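Local coordinates for protein accelerated cell death 11 (Arabidopsis thaliana, PDB 4NT1) that selectively transfers ceramide-1-phosphate and phytoceramide-1-phosphate between membranes, using the all-helical fold of the glycolipid transfer protein family, at residues A[179-182]-A[183-187]; A[190-193]-A[194-198]. All coordinates share one frame; numbering follows the deposited sequence.

Interaction 1: residues A[179-182]-A[183-187]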
loop_
_atom_site.group_PDB
_atom_site.type_symbol
_atom_site.label_atom_id
_atom_site.label_comp_id
_atom_site.label_asym_id
_atom_site.label_seq_id
_atom_site.Cartn_x
_atom_site.Cartn_y
_atom_site.Cartn_z
ATOM N N HIS A 179 5.200 0.852 -15.644
ATOM C CA HIS A 179 4.342 1.486 -14.647
ATOM C C HIS A 179 4.484 0.882 -13.259
ATOM O O HIS A 179 4.324 1.586 -12.263
ATOM C CB HIS A 179 2.898 1.502 -15.111
ATOM C CG HIS A 179 2.661 2.449 -16.244
ATOM N ND1 HIS A 179 2.398 3.787 -16.048
ATOM C CD2 HIS A 179 2.696 2.264 -17.586
ATOM C CE1 HIS A 179 2.253 4.380 -17.220
ATOM N NE2 HIS A 179 2.430 3.478 -18.169
ATOM N N MET A 180 4.802 -0.409 -13.192
ATOM C CA MET A 180 5.119 -1.022 -11.903
ATOM C C MET A 180 6.389 -0.392 -11.331
ATOM O O MET A 180 6.437 0.000 -10.161
ATOM C CB MET A 180 5.288 -2.543 -12.032
ATOM C CG MET A 180 3.971 -3.303 -12.153
ATOM S SD MET A 180 4.239 -5.084 -12.097
ATOM C CE MET A 180 2.568 -5.696 -12.249
ATOM N N GLN A 181 7.418 -0.283 -12.162
ATOM C CA GLN A 181 8.659 0.333 -11.716
ATOM C C GLN A 181 8.428 1.789 -11.305
ATOM O O GLN A 181 9.076 2.300 -10.398
ATOM C CB GLN A 181 9.719 0.267 -12.815
ATOM C CG GLN A 181 11.058 0.830 -12.362
ATOM C CD GLN A 181 11.682 -0.006 -11.274
ATOM O OE1 GLN A 181 11.875 0.455 -10.146
ATOM N NE2 GLN A 181 12.008 -1.251 -11.604
ATOM N N SER A 182 7.515 2.464 -11.987
ATOM C CA SER A 182 7.205 3.839 -11.630
ATOM C C SER A 182 6.612 3.882 -10.227
ATOM O O SER A 182 7.043 4.677 -9.389
ATOM C CB SER A 182 6.216 4.460 -12.607
ATOM O OG SER A 182 6.003 5.828 -12.277
ATOM N N TYR A 183 5.629 3.016 -9.975
ATOM C CA TYR A 183 5.040 2.931 -8.636
ATOM C C TYR A 183 6.103 2.623 -7.592
ATOM O O TYR A 183 6.093 3.185 -6.488
ATOM C CB TYR A 183 3.937 1.870 -8.552
ATOM C CG TYR A 183 3.454 1.708 -7.125
ATOM C CD1 TYR A 183 2.526 2.596 -6.585
ATOM C CD2 TYR A 183 3.965 0.714 -6.304
ATOM C CE1 TYR A 183 2.102 2.477 -5.270
ATOM C CE2 TYR A 183 3.541 0.583 -4.994
ATOM C CZ TYR A 183 2.612 1.472 -4.481
ATOM O OH TYR A 183 2.186 1.343 -3.172
ATOM N N VAL A 184 7.011 1.712 -7.929
ATOM C CA VAL A 184 8.072 1.361 -6.997
ATOM C C VAL A 184 8.922 2.585 -6.679
ATOM O O VAL A 184 9.235 2.844 -5.512
ATOM C CB VAL A 184 8.962 0.232 -7.527
ATOM C CG1 VAL A 184 10.224 0.127 -6.675
ATOM C CG2 VAL A 184 8.189 -1.080 -7.535
ATOM N N ASN A 185 9.285 3.341 -7.712
ATOM C CA ASN A 185 10.128 4.530 -7.525
ATOM C C ASN A 185 9.448 5.669 -6.777
ATOM O O ASN A 185 10.102 6.420 -6.052
ATOM C CB ASN A 185 10.638 5.048 -8.866
ATOM C CG ASN A 185 11.582 4.077 -9.526
ATOM O OD1 ASN A 185 12.151 3.214 -8.863
ATOM N ND2 ASN A 185 11.763 4.216 -10.830
ATOM N N SER A 186 8.144 5.813 -6.972
ATOM C CA SER A 186 7.409 6.888 -6.317
ATOM C C SER A 186 7.032 6.517 -4.887
ATOM O O SER A 186 7.133 7.338 -3.967
ATOM C CB SER A 186 6.149 7.237 -7.109
ATOM O OG SER A 186 6.487 7.829 -8.353
ATOM N N SER A 187 6.616 5.269 -4.697
ATOM C CA SER A 187 6.125 4.841 -3.393
ATOM C C SER A 187 7.243 4.750 -2.367
ATOM O O SER A 187 7.015 4.956 -1.170
ATOM C CB SER A 187 5.361 3.510 -3.490
ATOM O OG SER A 187 6.224 2.435 -3.819
HETATM O O HOH W 1 4.663 6.462 -9.941
#

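Interaction 2: residues A[190-193]-A[194-198]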
loop_
_atom_site.group_PDB
_atom_site.type_symbol
_atom_site.label_atom_id
_atom_site.label_comp_id
_atom_site.label_asym_id
_atom_site.label_seq_id
_atom_site.Cartn_x
_atom_site.Cartn_y
_atom_site.Cartn_z
ATOM N N LEU A 190 7.729 7.972 -0.496
ATOM C CA LEU A 190 6.487 8.214 0.238
ATOM C C LEU A 190 6.403 7.361 1.506
ATOM O O LEU A 190 6.055 7.850 2.596
ATOM C CB LEU A 190 5.281 7.928 -0.675
ATOM C CG LEU A 190 3.916 7.996 0.010
ATOM C CD1 LEU A 190 3.696 9.394 0.541
ATOM C CD2 LEU A 190 2.807 7.567 -0.968
ATOM N N ILE A 191 6.723 6.082 1.356
ATOM C CA ILE A 191 6.701 5.150 2.473
ATOM C C ILE A 191 7.727 5.556 3.531
ATOM O O ILE A 191 7.456 5.491 4.724
ATOM C CB ILE A 191 6.939 3.716 1.984
ATOM C CG1 ILE A 191 5.685 3.208 1.267
ATOM C CG2 ILE A 191 7.332 2.788 3.149
ATOM C CD1 ILE A 191 5.949 2.081 0.296
ATOM N N THR A 192 8.905 5.980 3.091
ATOM C CA THR A 192 9.940 6.461 4.014
ATOM C C THR A 192 9.464 7.734 4.716
ATOM O O THR A 192 9.663 7.912 5.916
ATOM C CB THR A 192 11.246 6.782 3.249
ATOM O OG1 THR A 192 11.779 5.575 2.684
ATOM C CG2 THR A 192 12.279 7.384 4.176
ATOM N N TYR A 193 8.852 8.629 3.947
ATOM C CA TYR A 193 8.265 9.843 4.507
ATOM C C TYR A 193 7.244 9.473 5.587
ATOM O O TYR A 193 7.221 10.073 6.658
ATOM C CB TYR A 193 7.605 10.691 3.408
ATOM C CG TYR A 193 6.819 11.868 3.945
ATOM C CD1 TYR A 193 7.435 13.089 4.192
ATOM C CD2 TYR A 193 5.465 11.751 4.223
ATOM C CE1 TYR A 193 6.720 14.163 4.699
ATOM C CE2 TYR A 193 4.738 12.822 4.731
ATOM C CZ TYR A 193 5.372 14.020 4.966
ATOM O OH TYR A 193 4.659 15.080 5.470
ATOM N N LEU A 194 6.417 8.469 5.314
ATOM C CA LEU A 194 5.398 8.061 6.286
ATOM C C LEU A 194 6.038 7.475 7.547
ATOM O O LEU A 194 5.745 7.922 8.659
ATOM C CB LEU A 194 4.409 7.066 5.663
ATOM C CG LEU A 194 3.568 7.609 4.505
ATOM C CD1 LEU A 194 2.753 6.499 3.833
ATOM C CD2 LEU A 194 2.659 8.732 5.009
ATOM N N ASP A 195 6.918 6.488 7.378
ATOM C CA ASP A 195 7.656 5.918 8.506
ATOM C C ASP A 195 8.255 7.019 9.371
ATOM O O ASP A 195 8.188 6.963 10.594
ATOM C CB ASP A 195 8.795 5.007 8.023
ATOM C CG ASP A 195 8.339 3.590 7.698
ATOM O OD1 ASP A 195 7.198 3.213 8.033
ATOM O OD2 ASP A 195 9.146 2.837 7.115
ATOM N N ASN A 196 8.868 8.006 8.729
ATOM C CA ASN A 196 9.518 9.091 9.459
ATOM C C ASN A 196 8.566 9.968 10.277
ATOM O O ASN A 196 8.941 10.452 11.342
ATOM C CB ASN A 196 10.393 9.948 8.530
ATOM C CG ASN A 196 11.678 9.246 8.132
ATOM O OD1 ASN A 196 12.128 8.322 8.809
ATOM N ND2 ASN A 196 12.282 9.688 7.040
ATOM N N LEU A 197 7.345 10.180 9.790
ATOM C CA LEU A 197 6.349 10.882 10.604
ATOM C C LEU A 197 6.175 10.179 11.953
ATOM O O LEU A 197 6.022 10.837 12.989
ATOM C CB LEU A 197 4.996 10.972 9.900
ATOM C CG LEU A 197 4.959 11.806 8.622
ATOM C CD1 LEU A 197 3.543 11.873 8.103
ATOM C CD2 LEU A 197 5.511 13.204 8.882
ATOM N N PHE A 198 6.186 8.848 11.930
ATOM C CA PHE A 198 6.025 8.054 13.152
ATOM C C PHE A 198 7.308 8.065 13.984
ATOM O O PHE A 198 7.280 8.332 15.186
ATOM C CB PHE A 198 5.629 6.601 12.830
ATOM C CG PHE A 198 4.207 6.443 12.355
ATOM C CD1 PHE A 198 3.858 6.755 11.047
ATOM C CD2 PHE A 198 3.217 5.985 13.223
ATOM C CE1 PHE A 198 2.550 6.611 10.609
ATOM C CE2 PHE A 198 1.904 5.840 12.795
ATOM C CZ PHE A 198 1.569 6.157 11.484
#

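Interaction 1: residues A[179-182]-A[183-187]
Ser182 and Ser186, one helical turn apart, are joined through a water molecule: water 1 lies 2.8 Å from Ser182 OG and 2.8 Å from Ser186 OG. The two hydroxyls themselves stand 4.4 Å apart, OG to OG, so the water spans a gap that they do not close directly. Their torsions differ: Ser182 carries OG opposite its own N (chi1 -176°), which sets it beside the carbonyl carbon with the CB-OG bond directed toward the following turn, whereas Ser186 OG lies beside its N (chi1 -68°) and leans back toward the preceding turn. Beneath the water the backbone bond from Ser186 N to Ser182 O, 2.9 Å, keeps the two residues one turn apart. On another side of the helix Gln181 and Asn185 form a second i to i+4 pair. The Gln181 chain bends at its second torsion and brings its amide near that of Asn185; the two side chains cross at a slant, their amide planes 33° apart. The methyls of Val184 face different neighbours: CG2 packs on the carbonyl of Met180, 3.3 Å from its O, while CG1 heads for the end of Gln181. Tyr183 directs its ring away from segment 179-182, and Ser187 CB covers one face, offset toward the rim. Ser187 also grips Tyr183 O twice, through its N and through OG (2.8 Å), which arrive from opposite faces of the carbonyl plane; the second bond satisfies a buried hydroxyl. The i to i+4 ladder continues through both segments, within helix 173-199. That helix lies against two others: His179 bonds Ser15 and Tyr183 meets Phe18 edge-to-face on helix 10-25, while the Tyr183 hydroxyl bonds the carbonyl of Leu109 and Val184 touches Phe116 on helix 98-121.

Interaction 2: residues A[190-193]-A[194-198]
Tyr193 packs against Leu194 and Leu197, and its side chain meets one or the other over most of its length. CB sits 3.2 Å from Leu194 N, the start of the next peptide. CG, placed opposite the backbone N (chi1 172°), sends the ring outward from the helix, tilted slightly toward its C-terminal end. CG and CD2 stay close to that same Leu194 N, and CD2 also passes 4.2 Å from Leu194 CD2, where the two side chains cross at about a right angle. Farther out, CE2 comes within 3.7 Å of Leu197 CD1. CZ and OH then run past the other methyl of the same leucine, each 4.0 Å from Leu197 CD2, so one branch of Leu197 meets CE2 and the other CZ and OH. The leucine approaches the ring obliquely. These pairs lie near the C-terminal end of helix 173-199 in the all-helical GLTP fold, here serving a ceramide-1-phosphate transfer protein; the Leu194 side chain is about 10 Å from that of Arg104, a residue that binds the ceramide-1-phosphate ligand. Leu194 also reaches back a turn: with CG beside its own N (chi1 -64°), that atom lies 3.1 Å from Leu190 O, and CD1 meets Leu190 CG in an apolar contact. On the exposed side Thr192 and Asn196 run side by side, pointing the same way, with Thr192 CG2 3.7 Å from Asn196 ND2. Asp195 N closes an almost straight bond on Ile191 O (N-H...O angle 177°), while the Asp195 carboxylate makes a salt bridge to Lys106 on helix 98-121. Leu190 packs on Phe18 and Leu21 of helix 10-25, and Tyr193 touches Val25 there and Val80 of helix 79-88, with Leu197 set on Met83 of that helix.

Overall arrangement
Interactions 1 and 2 follow one another along helix 173-199, their centres about 17 Å apart, and both are partly buried contacts within that helix. Each segment pair lies against helices 10-25 and 98-121, but interaction 2 also meets helix 79-88 and the loops near Val32 and the C-terminus. Their chemistry differs accordingly. Between residues 179 and 187 the side-chain contacts are largely polar, with serine hydroxyls, a bridging water and amides, and the buried Tyr183 turns its ring into the neighbouring helices. Between 190 and 198 a tyrosine and leucines pack on each other, while Thr192 and Asn196 occupy the exposed side. Interaction 2 lies nearer the lipid-binding Arg104; interaction 1 is remote from the lipid site.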